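Local coordinates for protein CurJ (PDB 5TZ6) that acts as a polyketide synthase dehydratase, a double-hotdog domain that carries out vinylogous dehydration in curacin biosynthesis, at residues Q155-Q160 with E192-C197; V188-G193 with I225-L230; T249-S254 with G286-Q291; W260-G265 with D278-D283. The protein carries 1 engineered substitution. All coordinates share one frame; numbering follows the deposited sequence.

Contact 1 comes first along the chain: the end of helix 151-157 meets strand 194-200 and closes a loop of 31 residues. Contact 2 shares Glu192 and Gly193 with it and runs from strand 185-190 to the loop after helix 215-223, so that its loop begins on the stretch where that of contact 1 ends. Contact 3 opens later and joins the end of strand 239-250 to the start of strand 288-300. Nested inside its loop lies contact 4, the hairpin of strands 258-267 and 274-282. Contact 4 touches the other three; together the contacts tie the neighbouring strands from 160-162 to 239-250.

Contact 1: Q155-Q160 with E192-C197; sequences QARCSQ and EGEVLC
Glu194 reaches from its strand to the end of helix 151-157 and touches Arg157 with its carboxylate and Cys158 with its CG. That CG sits between the backbone N and the carbonyl carbon (chi1 63°), and the chain beyond is extended, crossing Arg157 at about a right angle. OE1 rests against the aliphatic part of the arginine, 3.3 Å from Arg157 CB. OE2 lies over one face of the guanidinium, 3.6 Å from Arg157 NE, with carboxylate and guanidinium planes 36° apart. No N-H of the arginine points at the oxygen, and the salt bridge is one of charge alone. The same OE2 is hydrogen-bonded to Tyr262 OH on the adjoining strand, which fixes the carboxylate against the arginine face.

Cys158, the first residue to leave helical geometry, turns its side chain toward the strand. Its sulfur touches the stem of the glutamate, Cys158 SG lying 3.6 Å from Glu194 CG. Its other neighbour is Leu196, with Cys158 CB 4.1 Å from Leu196 CB. Leu196 has CG anti to the backbone N (chi1 169°), and its CD2 meets Gln155 CG at 3.6 Å, three residues before Cys158. Trp260 also touches both Gln155 and Leu196, and Trp189 packs on Cys158. Between them Glu194 and Leu196 face the helix, whereas the intervening Val195 points away.

No hydrogen bond links the two segments. The arrangement is that of a helix end packed on one face of an antiparallel sheet, here in a hotdog-fold dehydratase, on the face that Val195 turns away from.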
loop_
_atom_site.group_PDB
_atom_site.type_symbol
_atom_site.label_atom_id
_atom_site.label_comp_id
_atom_site.label_asym_id
_atom_site.label_seq_id
_atom_site.Cartn_x
_atom_site.Cartn_y
_atom_site.Cartn_z
ATOM N N GLN A 155 18.798 -43.231 -0.350
ATOM C CA GLN A 155 19.797 -43.509 0.674
ATOM C C GLN A 155 20.750 -44.624 0.268
ATOM O O GLN A 155 21.798 -44.781 0.903
ATOM C CB GLN A 155 19.111 -43.848 1.999
ATOM C CG GLN A 155 18.697 -42.614 2.786
ATOM C CD GLN A 155 17.715 -42.922 3.893
ATOM O OE1 GLN A 155 17.059 -42.024 4.420
ATOM N NE2 GLN A 155 17.601 -44.194 4.246
ATOM N N ALA A 156 20.422 -45.385 -0.776
ATOM C CA ALA A 156 21.300 -46.429 -1.288
ATOM C C ALA A 156 22.334 -45.883 -2.265
ATOM O O ALA A 156 23.493 -46.310 -2.243
ATOM C CB ALA A 156 20.471 -47.526 -1.962
ATOM N N ARG A 157 21.931 -44.956 -3.138
ATOM C CA ARG A 157 22.875 -44.338 -4.063
ATOM C C ARG A 157 23.802 -43.344 -3.374
ATOM O O ARG A 157 24.909 -43.104 -3.865
ATOM C CB ARG A 157 22.124 -43.640 -5.199
ATOM C CG ARG A 157 21.400 -44.595 -6.131
ATOM C CD ARG A 157 20.780 -43.867 -7.305
ATOM N NE ARG A 157 19.808 -42.873 -6.866
ATOM C CZ ARG A 157 18.800 -42.440 -7.614
ATOM N NH1 ARG A 157 17.959 -41.532 -7.137
ATOM N NH2 ARG A 157 18.627 -42.922 -8.838
ATOM N N CYS A 158 23.385 -42.772 -2.252
ATOM C CA CYS A 158 24.164 -41.765 -1.541
ATOM C C CYS A 158 24.566 -42.365 -0.203
ATOM O O CYS A 158 23.780 -42.366 0.748
ATOM C CB CYS A 158 23.358 -40.484 -1.351
ATOM S SG CYS A 158 22.553 -39.869 -2.843
ATOM N N SER A 159 25.791 -42.880 -0.130
ATOM C CA SER A 159 26.229 -43.566 1.071
ATOM C C SER A 159 27.553 -43.071 1.639
ATOM O O SER A 159 27.961 -43.561 2.696
ATOM C CB SER A 159 26.320 -45.079 0.813
ATOM O OG SER A 159 27.143 -45.361 -0.305
ATOM N N GLN A 160 28.231 -42.118 1.000
ATOM C CA GLN A 160 29.482 -41.610 1.566
ATOM C C GLN A 160 29.151 -40.445 2.492
ATOM O O GLN A 160 29.038 -39.300 2.054
ATOM C CB GLN A 160 30.466 -41.202 0.479
ATOM C CG GLN A 160 31.704 -40.530 1.045
ATOM C CD GLN A 160 32.664 -40.059 -0.022
ATOM O OE1 GLN A 160 32.593 -40.490 -1.173
ATOM N NE2 GLN A 160 33.571 -39.165 0.354
ATOM N N GLU A 192 27.228 -40.497 -6.576
ATOM C CA GLU A 192 27.864 -40.173 -7.850
ATOM C C GLU A 192 27.096 -39.018 -8.493
ATOM O O GLU A 192 26.006 -39.203 -9.043
ATOM C CB GLU A 192 27.916 -41.397 -8.753
ATOM C CG GLU A 192 29.105 -41.375 -9.699
ATOM C CD GLU A 192 30.392 -40.955 -9.001
ATOM O OE1 GLU A 192 30.535 -39.756 -8.683
ATOM O OE2 GLU A 192 31.254 -41.824 -8.760
ATOM N N GLY A 193 27.670 -37.816 -8.430
ATOM C CA GLY A 193 27.004 -36.629 -8.937
ATOM C C GLY A 193 25.689 -36.300 -8.262
ATOM O O GLY A 193 24.882 -35.557 -8.823
ATOM N N GLU A 194 25.447 -36.836 -7.069
ATOM C CA GLU A 194 24.209 -36.598 -6.341
ATOM C C GLU A 194 24.532 -36.498 -4.856
ATOM O O GLU A 194 25.536 -37.041 -4.388
ATOM C CB GLU A 194 23.169 -37.698 -6.620
ATOM C CG GLU A 194 23.587 -39.093 -6.174
ATOM C CD GLU A 194 22.907 -40.196 -6.978
ATOM O OE1 GLU A 194 23.498 -41.292 -7.110
ATOM O OE2 GLU A 194 21.789 -39.964 -7.489
ATOM N N VAL A 195 23.679 -35.794 -4.119
ATOM C CA VAL A 195 23.881 -35.579 -2.691
ATOM C C VAL A 195 22.529 -35.591 -1.993
ATOM O O VAL A 195 21.536 -35.085 -2.525
ATOM C CB VAL A 195 24.623 -34.255 -2.410
ATOM C CG1 VAL A 195 23.752 -33.068 -2.783
ATOM C CG2 VAL A 195 25.036 -34.175 -0.942
ATOM N N LEU A 196 22.508 -36.159 -0.787
ATOM C CA LEU A 196 21.327 -36.213 0.064
ATOM C C LEU A 196 21.657 -35.564 1.399
ATOM O O LEU A 196 22.549 -36.030 2.116
ATOM C CB LEU A 196 20.860 -37.656 0.273
ATOM C CG LEU A 196 19.793 -37.870 1.351
ATOM C CD1 LEU A 196 18.427 -37.442 0.857
ATOM C CD2 LEU A 196 19.766 -39.324 1.815
ATOM N N CYS A 197 20.967 -34.474 1.711
ATOM C CA CYS A 197 21.165 -33.744 2.953
ATOM C C CYS A 197 19.979 -33.966 3.883
ATOM O O CYS A 197 18.822 -33.895 3.455
ATOM C CB CYS A 197 21.341 -32.250 2.689
ATOM S SG CYS A 197 22.789 -31.849 1.703
#

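Contact 2: V188-G193 with I225-L230; sequences VWLGEG and IIALVL
Leu190 pushes its CD2 methyl into the bend of segment 225-230, where it sits between Ala227 and Leu228 CD2. The nearest atom is a carbonyl: Leu190 CD2 lies 3.3 Å from Ala227 O. Its CD1 also borders this oxygen, so the forked end of the leucine sits against the peptide after Ala227. The same CD2 is 4.3 Å from Ala227 CB and 3.9 Å from Leu228 CD2, the two leucines crossing obliquely. Leu190 CG, anti to the carbonyl carbon (chi1 -83°), lies near Ala227 O, and the methyls reach the loop from there.

Ala227 is the small bump of the other side. Its methyl points toward the strand and sits in the notch between Leu190 CD2 and Val188 CG1, with Val188 CG1 4.2 Å from Ala227 CB. Residues 225-227 keep helical backbone angles after helix 215-223, and the bonds Leu228 N to Ile225 O (2.9 Å) and Val229 N to Ile226 O (3.1 Å) hold the bend. The contact thus packs the tail of the helical region on the sheet, as in hotdog folds, where a curved antiparallel sheet wraps round a central helix. Val195, on the neighbouring strand, touches Val188, Leu190, Ala227 and Leu228.

An alanine at Leu190 would probably open a gap beside Leu228 CD2 and leave Ala227 without one of its two aliphatic neighbours in segment 188-193. Farther along, Leu228 CD2 also reaches the backbone of the turn, 4.2 Å from Gly193 C. Ile162 and Ile167 border the contact, the first on Leu190 and Val188, the second on Ala227.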
loop_
_atom_site.group_PDB
_atom_site.type_symbol
_atom_site.label_atom_id
_atom_site.label_comp_id
_atom_site.label_asym_id
_atom_site.label_seq_id
_atom_site.Cartn_x
_atom_site.Cartn_y
_atom_site.Cartn_z
ATOM N N VAL A 188 25.025 -35.115 5.685
ATOM C CA VAL A 188 25.285 -35.090 4.247
ATOM C C VAL A 188 25.803 -36.447 3.794
ATOM O O VAL A 188 26.747 -36.989 4.378
ATOM C CB VAL A 188 26.282 -33.979 3.868
ATOM C CG1 VAL A 188 26.455 -33.906 2.350
ATOM C CG2 VAL A 188 25.802 -32.642 4.411
ATOM N N TRP A 189 25.199 -36.977 2.732
ATOM C CA TRP A 189 25.621 -38.224 2.108
ATOM C C TRP A 189 25.887 -37.960 0.637
ATOM O O TRP A 189 25.010 -37.456 -0.073
ATOM C CB TRP A 189 24.558 -39.311 2.260
ATOM C CG TRP A 189 24.394 -39.768 3.654
ATOM C CD1 TRP A 189 25.050 -40.793 4.265
ATOM C CD2 TRP A 189 23.499 -39.224 4.625
ATOM N NE1 TRP A 189 24.623 -40.918 5.564
ATOM C CE2 TRP A 189 23.669 -39.966 5.810
ATOM C CE3 TRP A 189 22.571 -38.178 4.608
ATOM C CZ2 TRP A 189 22.947 -39.696 6.969
ATOM C CZ3 TRP A 189 21.854 -37.911 5.758
ATOM C CH2 TRP A 189 22.045 -38.668 6.924
ATOM N N LEU A 190 27.087 -38.293 0.187
ATOM C CA LEU A 190 27.473 -38.104 -1.202
ATOM C C LEU A 190 27.314 -39.404 -1.974
ATOM O O LEU A 190 27.575 -40.494 -1.443
ATOM C CB LEU A 190 28.918 -37.617 -1.320
ATOM C CG LEU A 190 29.198 -36.125 -1.162
ATOM C CD1 LEU A 190 30.689 -35.880 -1.294
ATOM C CD2 LEU A 190 28.435 -35.316 -2.205
ATOM N N GLY A 191 26.878 -39.271 -3.227
ATOM C CA GLY A 191 26.850 -40.330 -4.209
ATOM C C GLY A 191 27.604 -39.898 -5.453
ATOM O O GLY A 191 28.480 -39.029 -5.413
ATOM N N GLU A 192 27.228 -40.497 -6.576
ATOM C CA GLU A 192 27.864 -40.173 -7.850
ATOM C C GLU A 192 27.096 -39.018 -8.493
ATOM O O GLU A 192 26.006 -39.203 -9.043
ATOM C CB GLU A 192 27.916 -41.397 -8.753
ATOM C CG GLU A 192 29.105 -41.375 -9.699
ATOM C CD GLU A 192 30.392 -40.955 -9.001
ATOM O OE1 GLU A 192 30.535 -39.756 -8.683
ATOM O OE2 GLU A 192 31.254 -41.824 -8.760
ATOM N N GLY A 193 27.670 -37.816 -8.430
ATOM C CA GLY A 193 27.004 -36.629 -8.937
ATOM C C GLY A 193 25.689 -36.300 -8.262
ATOM O O GLY A 193 24.882 -35.557 -8.823
ATOM N N ILE A 225 24.238 -27.748 -3.142
ATOM C CA ILE A 225 25.058 -27.971 -4.329
ATOM C C ILE A 225 26.530 -27.824 -3.998
ATOM O O ILE A 225 27.378 -28.422 -4.670
ATOM C CB ILE A 225 24.691 -27.026 -5.493
ATOM C CG1 ILE A 225 25.457 -25.710 -5.373
ATOM C CG2 ILE A 225 23.182 -26.796 -5.572
ATOM C CD1 ILE A 225 26.016 -25.229 -6.695
ATOM N N ILE A 226 26.856 -27.060 -2.956
ATOM C CA ILE A 226 28.252 -26.889 -2.585
ATOM C C ILE A 226 28.894 -28.243 -2.332
ATOM O O ILE A 226 30.103 -28.414 -2.532
ATOM C CB ILE A 226 28.364 -25.981 -1.346
ATOM C CG1 ILE A 226 27.995 -24.537 -1.696
ATOM C CG2 ILE A 226 29.762 -26.080 -0.725
ATOM C CD1 ILE A 226 28.821 -23.947 -2.824
ATOM N N ALA A 227 28.100 -29.229 -1.902
ATOM C CA ALA A 227 28.636 -30.541 -1.558
ATOM C C ALA A 227 29.102 -31.333 -2.770
ATOM O O ALA A 227 29.778 -32.353 -2.596
ATOM C CB ALA A 227 27.592 -31.348 -0.782
ATOM N N LEU A 228 28.782 -30.890 -3.980
ATOM C CA LEU A 228 29.261 -31.546 -5.187
ATOM C C LEU A 228 30.484 -30.867 -5.788
ATOM O O LEU A 228 30.953 -31.297 -6.845
ATOM C CB LEU A 228 28.144 -31.602 -6.233
ATOM C CG LEU A 228 26.797 -32.117 -5.736
ATOM C CD1 LEU A 228 25.736 -31.923 -6.802
ATOM C CD2 LEU A 228 26.893 -33.586 -5.345
ATOM N N VAL A 229 31.005 -29.818 -5.149
ATOM C CA VAL A 229 32.128 -29.063 -5.697
ATOM C C VAL A 229 33.189 -28.815 -4.629
ATOM O O VAL A 229 33.996 -27.886 -4.746
ATOM C CB VAL A 229 31.640 -27.732 -6.300
ATOM C CG1 VAL A 229 30.581 -27.987 -7.360
ATOM C CG2 VAL A 229 31.091 -26.839 -5.209
ATOM N N LEU A 230 33.202 -29.645 -3.583
ATOM C CA LEU A 230 34.159 -29.445 -2.497
ATOM C C LEU A 230 35.598 -29.652 -2.955
ATOM O O LEU A 230 36.526 -29.109 -2.346
ATOM C CB LEU A 230 33.838 -30.382 -1.330
ATOM C CG LEU A 230 32.539 -30.120 -0.571
ATOM C CD1 LEU A 230 32.314 -31.180 0.492
ATOM C CD2 LEU A 230 32.586 -28.739 0.059
#

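Contact 3: T249-S254 with G286-Q291; sequences TFYNSS and GQLVAQ
Thr249 N gives the shortest bond of this contact, 2.8 Å to Gln291 O and nearly straight, with 173° at the hydrogen. Gln291 N returns a bond of 2.9 Å to Thr249 O, which completes an antiparallel hydrogen-bonded pair. Thr249 O is also met by Ala290 CA at 3.1 Å in a CA-H...O contact. Phe250 and Ala290 form the next pair, a non-hydrogen-bonded one. Beyond it Tyr251 N bonds to Val289 O at 3.1 Å. Val289 and Ala290 both face Leu281 of the next strand, a classic beta bulge.

Tyr251 turns a ring edge to segment 286-291. Its CB lies 3.4 Å from Leu288 O, and Ala290 CA and Gln291 CB lie at the rim, near the ring plane. Tyr251 CE2 packs on Leu288 CD2 at 3.9 Å, and Thr249 CG2 lies over one ring face. The hydroxyl is hydrogen-bonded to Glu145, and the amide oxygen of Gln291 to Gln280. Past the strand, Val289 CG1 approaches Asn252 O at 3.6 Å and Val289 CG2 meets Ser254 CB at 3.9 Å.

Backbone bonds set the register, while the polar ends of Tyr251 and Gln291 take partners beyond both segments. The chemistry therefore implies an antiparallel pairing of strands 239-250 and 288-300 whose buried tyrosine hydroxyl is satisfied by Glu145 OE2.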
loop_
_atom_site.group_PDB
_atom_site.type_symbol
_atom_site.label_atom_id
_atom_site.label_comp_id
_atom_site.label_asym_id
_atom_site.label_seq_id
_atom_site.Cartn_x
_atom_site.Cartn_y
_atom_site.Cartn_z
ATOM N N THR A 249 8.896 -25.017 -7.651
ATOM C CA THR A 249 7.531 -25.371 -7.294
ATOM C C THR A 249 7.418 -25.571 -5.789
ATOM O O THR A 249 8.180 -26.345 -5.196
ATOM C CB THR A 249 7.066 -26.628 -8.033
ATOM O OG1 THR A 249 7.280 -26.461 -9.438
ATOM C CG2 THR A 249 5.584 -26.885 -7.772
ATOM N N PHE A 250 6.479 -24.851 -5.186
ATOM C CA PHE A 250 6.094 -25.020 -3.796
ATOM C C PHE A 250 4.783 -25.795 -3.759
ATOM O O PHE A 250 3.783 -25.358 -4.341
ATOM C CB PHE A 250 5.942 -23.662 -3.114
ATOM C CG PHE A 250 5.334 -23.727 -1.739
ATOM C CD1 PHE A 250 6.058 -24.211 -0.654
ATOM C CD2 PHE A 250 4.032 -23.304 -1.532
ATOM C CE1 PHE A 250 5.485 -24.260 0.612
ATOM C CE2 PHE A 250 3.454 -23.356 -0.271
ATOM C CZ PHE A 250 4.183 -23.836 0.801
ATOM N N TYR A 251 4.795 -26.946 -3.086
ATOM C CA TYR A 251 3.624 -27.812 -2.967
ATOM C C TYR A 251 2.849 -27.552 -1.678
ATOM O O TYR A 251 1.659 -27.235 -1.722
ATOM C CB TYR A 251 4.056 -29.281 -3.060
ATOM C CG TYR A 251 4.686 -29.618 -4.391
ATOM C CD1 TYR A 251 3.902 -29.985 -5.476
ATOM C CD2 TYR A 251 6.059 -29.539 -4.571
ATOM C CE1 TYR A 251 4.468 -30.281 -6.699
ATOM C CE2 TYR A 251 6.639 -29.834 -5.795
ATOM C CZ TYR A 251 5.840 -30.204 -6.852
ATOM O OH TYR A 251 6.407 -30.498 -8.067
ATOM N N ASN A 252 3.501 -27.689 -0.526
ATOM C CA ASN A 252 2.859 -27.417 0.753
ATOM C C ASN A 252 3.930 -27.246 1.821
ATOM O O ASN A 252 5.034 -27.782 1.700
ATOM C CB ASN A 252 1.879 -28.532 1.143
ATOM C CG ASN A 252 2.541 -29.897 1.209
ATOM O OD1 ASN A 252 2.364 -30.726 0.314
ATOM N ND2 ASN A 252 3.312 -30.136 2.266
ATOM N N SER A 253 3.591 -26.497 2.867
ATOM C CA SER A 253 4.529 -26.250 3.952
ATOM C C SER A 253 4.510 -27.415 4.936
ATOM O O SER A 253 3.479 -28.052 5.159
ATOM C CB SER A 253 4.189 -24.940 4.667
ATOM O OG SER A 253 5.339 -24.375 5.274
ATOM N N SER A 254 5.674 -27.695 5.522
ATOM C CA SER A 254 5.866 -28.840 6.405
ATOM C C SER A 254 5.976 -28.415 7.865
ATOM O O SER A 254 6.837 -27.602 8.216
ATOM C CB SER A 254 7.116 -29.620 6.000
ATOM O OG SER A 254 7.272 -30.776 6.801
ATOM N N GLY A 286 8.089 -38.558 2.848
ATOM C CA GLY A 286 8.259 -38.539 1.414
ATOM C C GLY A 286 7.335 -37.612 0.663
ATOM O O GLY A 286 7.416 -37.550 -0.569
ATOM N N GLN A 287 6.440 -36.913 1.350
ATOM C CA GLN A 287 5.646 -35.894 0.683
ATOM C C GLN A 287 6.558 -34.792 0.168
ATOM O O GLN A 287 7.304 -34.175 0.936
ATOM C CB GLN A 287 4.587 -35.329 1.628
ATOM C CG GLN A 287 3.361 -36.219 1.767
ATOM C CD GLN A 287 2.682 -36.082 3.118
ATOM O OE1 GLN A 287 3.339 -35.878 4.141
ATOM N NE2 GLN A 287 1.356 -36.195 3.129
ATOM N N LEU A 288 6.510 -34.562 -1.138
ATOM C CA LEU A 288 7.343 -33.543 -1.759
ATOM C C LEU A 288 6.916 -32.163 -1.271
ATOM O O LEU A 288 5.756 -31.772 -1.421
ATOM C CB LEU A 288 7.232 -33.651 -3.277
ATOM C CG LEU A 288 8.337 -33.095 -4.170
ATOM C CD1 LEU A 288 9.704 -33.613 -3.743
ATOM C CD2 LEU A 288 8.036 -33.490 -5.605
ATOM N N VAL A 289 7.845 -31.441 -0.656
ATOM C CA VAL A 289 7.585 -30.093 -0.160
ATOM C C VAL A 289 7.863 -29.040 -1.232
ATOM O O VAL A 289 7.083 -28.102 -1.412
ATOM C CB VAL A 289 8.430 -29.844 1.109
ATOM C CG1 VAL A 289 8.572 -28.353 1.380
ATOM C CG2 VAL A 289 7.818 -30.564 2.311
ATOM N N ALA A 290 8.969 -29.173 -1.957
ATOM C CA ALA A 290 9.348 -28.190 -2.963
ATOM C C ALA A 290 10.284 -28.864 -3.949
ATOM O O ALA A 290 10.954 -29.851 -3.626
ATOM C CB ALA A 290 10.013 -26.957 -2.340
ATOM N N GLN A 291 10.347 -28.306 -5.152
ATOM C CA GLN A 291 11.164 -28.887 -6.206
ATOM C C GLN A 291 11.760 -27.784 -7.064
ATOM O O GLN A 291 11.101 -26.781 -7.344
ATOM C CB GLN A 291 10.344 -29.835 -7.083
ATOM C CG GLN A 291 11.177 -30.618 -8.071
ATOM C CD GLN A 291 10.352 -31.596 -8.871
ATOM O OE1 GLN A 291 10.731 -32.754 -9.044
ATOM N NE2 GLN A 291 9.212 -31.134 -9.368
#

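Contact 4: W260-G265 with D278-D283; sequences WCYTCG and DIQLFD
Trp260 and Phe282 meet on the sheet face they share with Tyr262 and Gln280. The CB of Trp260, not its indole, lies over the phenyl face, in a CH-pi contact 3.8 Å from the Phe282 ring centroid. The indole five-membered ring is near parallel to the phenyl, at 22°, but slid aside so that the two barely overlap. Phe282 CG sits between its backbone N and carbonyl carbon (chi1 55°), and the ring beyond it puts CE2 and CZ against Trp260 CB. The phenyl edge meets Tyr262, with Phe282 CE1 4.0 Å from Tyr262 CB. An alanine in place of Phe282 would probably leave Trp260 CB without its aromatic cover and open a gap beside Tyr262.

Tyr262 and Gln280 lie side by side, pointing the same way, with Gln280 OE1 at the ring edge, 3.8 Å from Tyr262 CD2. Gln280 NE2 is hydrogen-bonded to Gln291 OE1, and Tyr262 OH to Glu194 OE2. On the other face, Ile279 CG2 touches both Cys261 SG and Thr263 OG1, each at 3.6 Å, the hydroxyl being hydrogen-bonded to Ser224 OG. Two backbone hydrogen bonds in each of the pairs Trp260-Phe282, Tyr262-Gln280 and Cys264-Asp278 hold the strands antiparallel.

This hairpin lies between strands 194-200 and 288-300. Helix 151-157 covers Trp260 and Tyr262 on one face; on the other, Cys221 of helix 215-223 packs on Cys261 and Leu281, and Leu217 on Leu281.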
loop_
_atom_site.group_PDB
_atom_site.type_symbol
_atom_site.label_atom_id
_atom_site.label_comp_id
_atom_site.label_asym_id
_atom_site.label_seq_id
_atom_site.Cartn_x
_atom_site.Cartn_y
_atom_site.Cartn_z
ATOM N N TRP A 260 14.314 -33.699 4.141
ATOM C CA TRP A 260 15.356 -34.286 3.312
ATOM C C TRP A 260 15.485 -33.481 2.028
ATOM O O TRP A 260 14.481 -33.050 1.458
ATOM C CB TRP A 260 15.053 -35.747 2.978
ATOM C CG TRP A 260 15.072 -36.671 4.163
ATOM C CD1 TRP A 260 13.992 -37.118 4.869
ATOM C CD2 TRP A 260 16.223 -37.270 4.773
ATOM N NE1 TRP A 260 14.400 -37.952 5.880
ATOM C CE2 TRP A 260 15.765 -38.064 5.842
ATOM C CE3 TRP A 260 17.597 -37.213 4.517
ATOM C CZ2 TRP A 260 16.628 -38.793 6.653
ATOM C CZ3 TRP A 260 18.452 -37.937 5.321
ATOM C CH2 TRP A 260 17.965 -38.717 6.379
ATOM N N CYS A 261 16.719 -33.290 1.570
ATOM C CA CYS A 261 16.998 -32.523 0.364
ATOM C C CYS A 261 17.889 -33.342 -0.558
ATOM O O CYS A 261 19.053 -33.596 -0.233
ATOM C CB CYS A 261 17.658 -31.188 0.699
ATOM S SG CYS A 261 18.078 -30.251 -0.771
ATOM N N TYR A 262 17.362 -33.723 -1.716
ATOM C CA TYR A 262 18.091 -34.503 -2.705
ATOM C C TYR A 262 18.458 -33.606 -3.875
ATOM O O TYR A 262 17.605 -32.902 -4.412
ATOM C CB TYR A 262 17.255 -35.689 -3.181
ATOM C CG TYR A 262 17.881 -36.497 -4.296
ATOM C CD1 TYR A 262 19.118 -37.105 -4.131
ATOM C CD2 TYR A 262 17.214 -36.681 -5.506
ATOM C CE1 TYR A 262 19.688 -37.851 -5.146
ATOM C CE2 TYR A 262 17.774 -37.431 -6.526
ATOM C CZ TYR A 262 19.012 -38.012 -6.341
ATOM O OH TYR A 262 19.576 -38.757 -7.352
ATOM N N THR A 263 19.728 -33.618 -4.255
ATOM C CA THR A 263 20.239 -32.751 -5.305
ATOM C C THR A 263 21.068 -33.581 -6.267
ATOM O O THR A 263 21.773 -34.504 -5.848
ATOM C CB THR A 263 21.113 -31.614 -4.742
ATOM O OG1 THR A 263 20.340 -30.784 -3.865
ATOM C CG2 THR A 263 21.680 -30.767 -5.872
ATOM N N CYS A 264 20.975 -33.266 -7.554
ATOM C CA CYS A 264 21.872 -33.869 -8.531
ATOM C C CYS A 264 22.215 -32.833 -9.585
ATOM O O CYS A 264 21.426 -31.934 -9.867
ATOM C CB CYS A 264 21.273 -35.126 -9.177
ATOM S SG CYS A 264 19.503 -35.057 -9.446
ATOM N N GLY A 265 23.406 -32.949 -10.146
ATOM C CA GLY A 265 23.864 -31.956 -11.094
ATOM C C GLY A 265 25.359 -32.041 -11.298
ATOM O O GLY A 265 26.056 -32.851 -10.683
ATOM N N ASP A 278 19.228 -30.185 -10.350
ATOM C CA ASP A 278 17.843 -30.323 -9.928
ATOM C C ASP A 278 17.825 -30.653 -8.440
ATOM O O ASP A 278 18.678 -31.406 -7.946
ATOM C CB ASP A 278 17.123 -31.420 -10.718
ATOM C CG ASP A 278 16.895 -31.046 -12.180
ATOM O OD1 ASP A 278 16.656 -29.855 -12.468
ATOM O OD2 ASP A 278 16.955 -31.948 -13.043
ATOM N N ILE A 279 16.844 -30.094 -7.734
ATOM C CA ILE A 279 16.741 -30.226 -6.288
ATOM C C ILE A 279 15.321 -30.627 -5.918
ATOM O O ILE A 279 14.349 -30.192 -6.544
ATOM C CB ILE A 279 17.142 -28.912 -5.583
ATOM C CG1 ILE A 279 18.494 -28.420 -6.117
ATOM C CG2 ILE A 279 17.158 -29.102 -4.077
ATOM C CD1 ILE A 279 18.847 -27.007 -5.715
ATOM N N GLN A 280 15.212 -31.441 -4.866
ATOM C CA GLN A 280 13.942 -31.958 -4.363
ATOM C C GLN A 280 13.980 -31.902 -2.842
ATOM O O GLN A 280 14.797 -32.576 -2.210
ATOM C CB GLN A 280 13.693 -33.386 -4.851
ATOM C CG GLN A 280 13.330 -33.475 -6.326
ATOM C CD GLN A 280 12.972 -34.881 -6.738
ATOM O OE1 GLN A 280 13.597 -35.845 -6.298
ATOM N NE2 GLN A 280 11.946 -35.011 -7.567
ATOM N N LEU A 281 13.143 -31.062 -2.256
ATOM C CA LEU A 281 12.962 -31.020 -0.816
ATOM C C LEU A 281 11.705 -31.808 -0.479
ATOM O O LEU A 281 10.644 -31.542 -1.050
ATOM C CB LEU A 281 12.841 -29.573 -0.344
ATOM C CG LEU A 281 12.674 -29.288 1.145
ATOM C CD1 LEU A 281 13.883 -29.767 1.944
ATOM C CD2 LEU A 281 12.431 -27.799 1.338
ATOM N N PHE A 282 11.815 -32.786 0.422
ATOM C CA PHE A 282 10.656 -33.612 0.745
ATOM C C PHE A 282 10.622 -33.975 2.227
ATOM O O PHE A 282 11.582 -33.772 2.984
ATOM C CB PHE A 282 10.578 -34.875 -0.129
ATOM C CG PHE A 282 11.801 -35.721 -0.093
ATOM C CD1 PHE A 282 12.888 -35.424 -0.897
ATOM C CD2 PHE A 282 11.864 -36.829 0.740
ATOM C CE1 PHE A 282 14.025 -36.203 -0.862
ATOM C CE2 PHE A 282 12.994 -37.617 0.780
ATOM C CZ PHE A 282 14.079 -37.303 -0.021
ATOM N N ASP A 283 9.467 -34.528 2.603
ATOM C CA ASP A 283 9.037 -34.849 3.957
ATOM C C ASP A 283 9.735 -36.081 4.516
ATOM O O ASP A 283 10.299 -36.904 3.790
ATOM C CB ASP A 283 7.528 -35.109 3.980
ATOM C CG ASP A 283 6.825 -34.368 5.088
ATOM O OD1 ASP A 283 7.525 -33.807 5.957
ATOM O OD2 ASP A 283 5.573 -34.353 5.093
#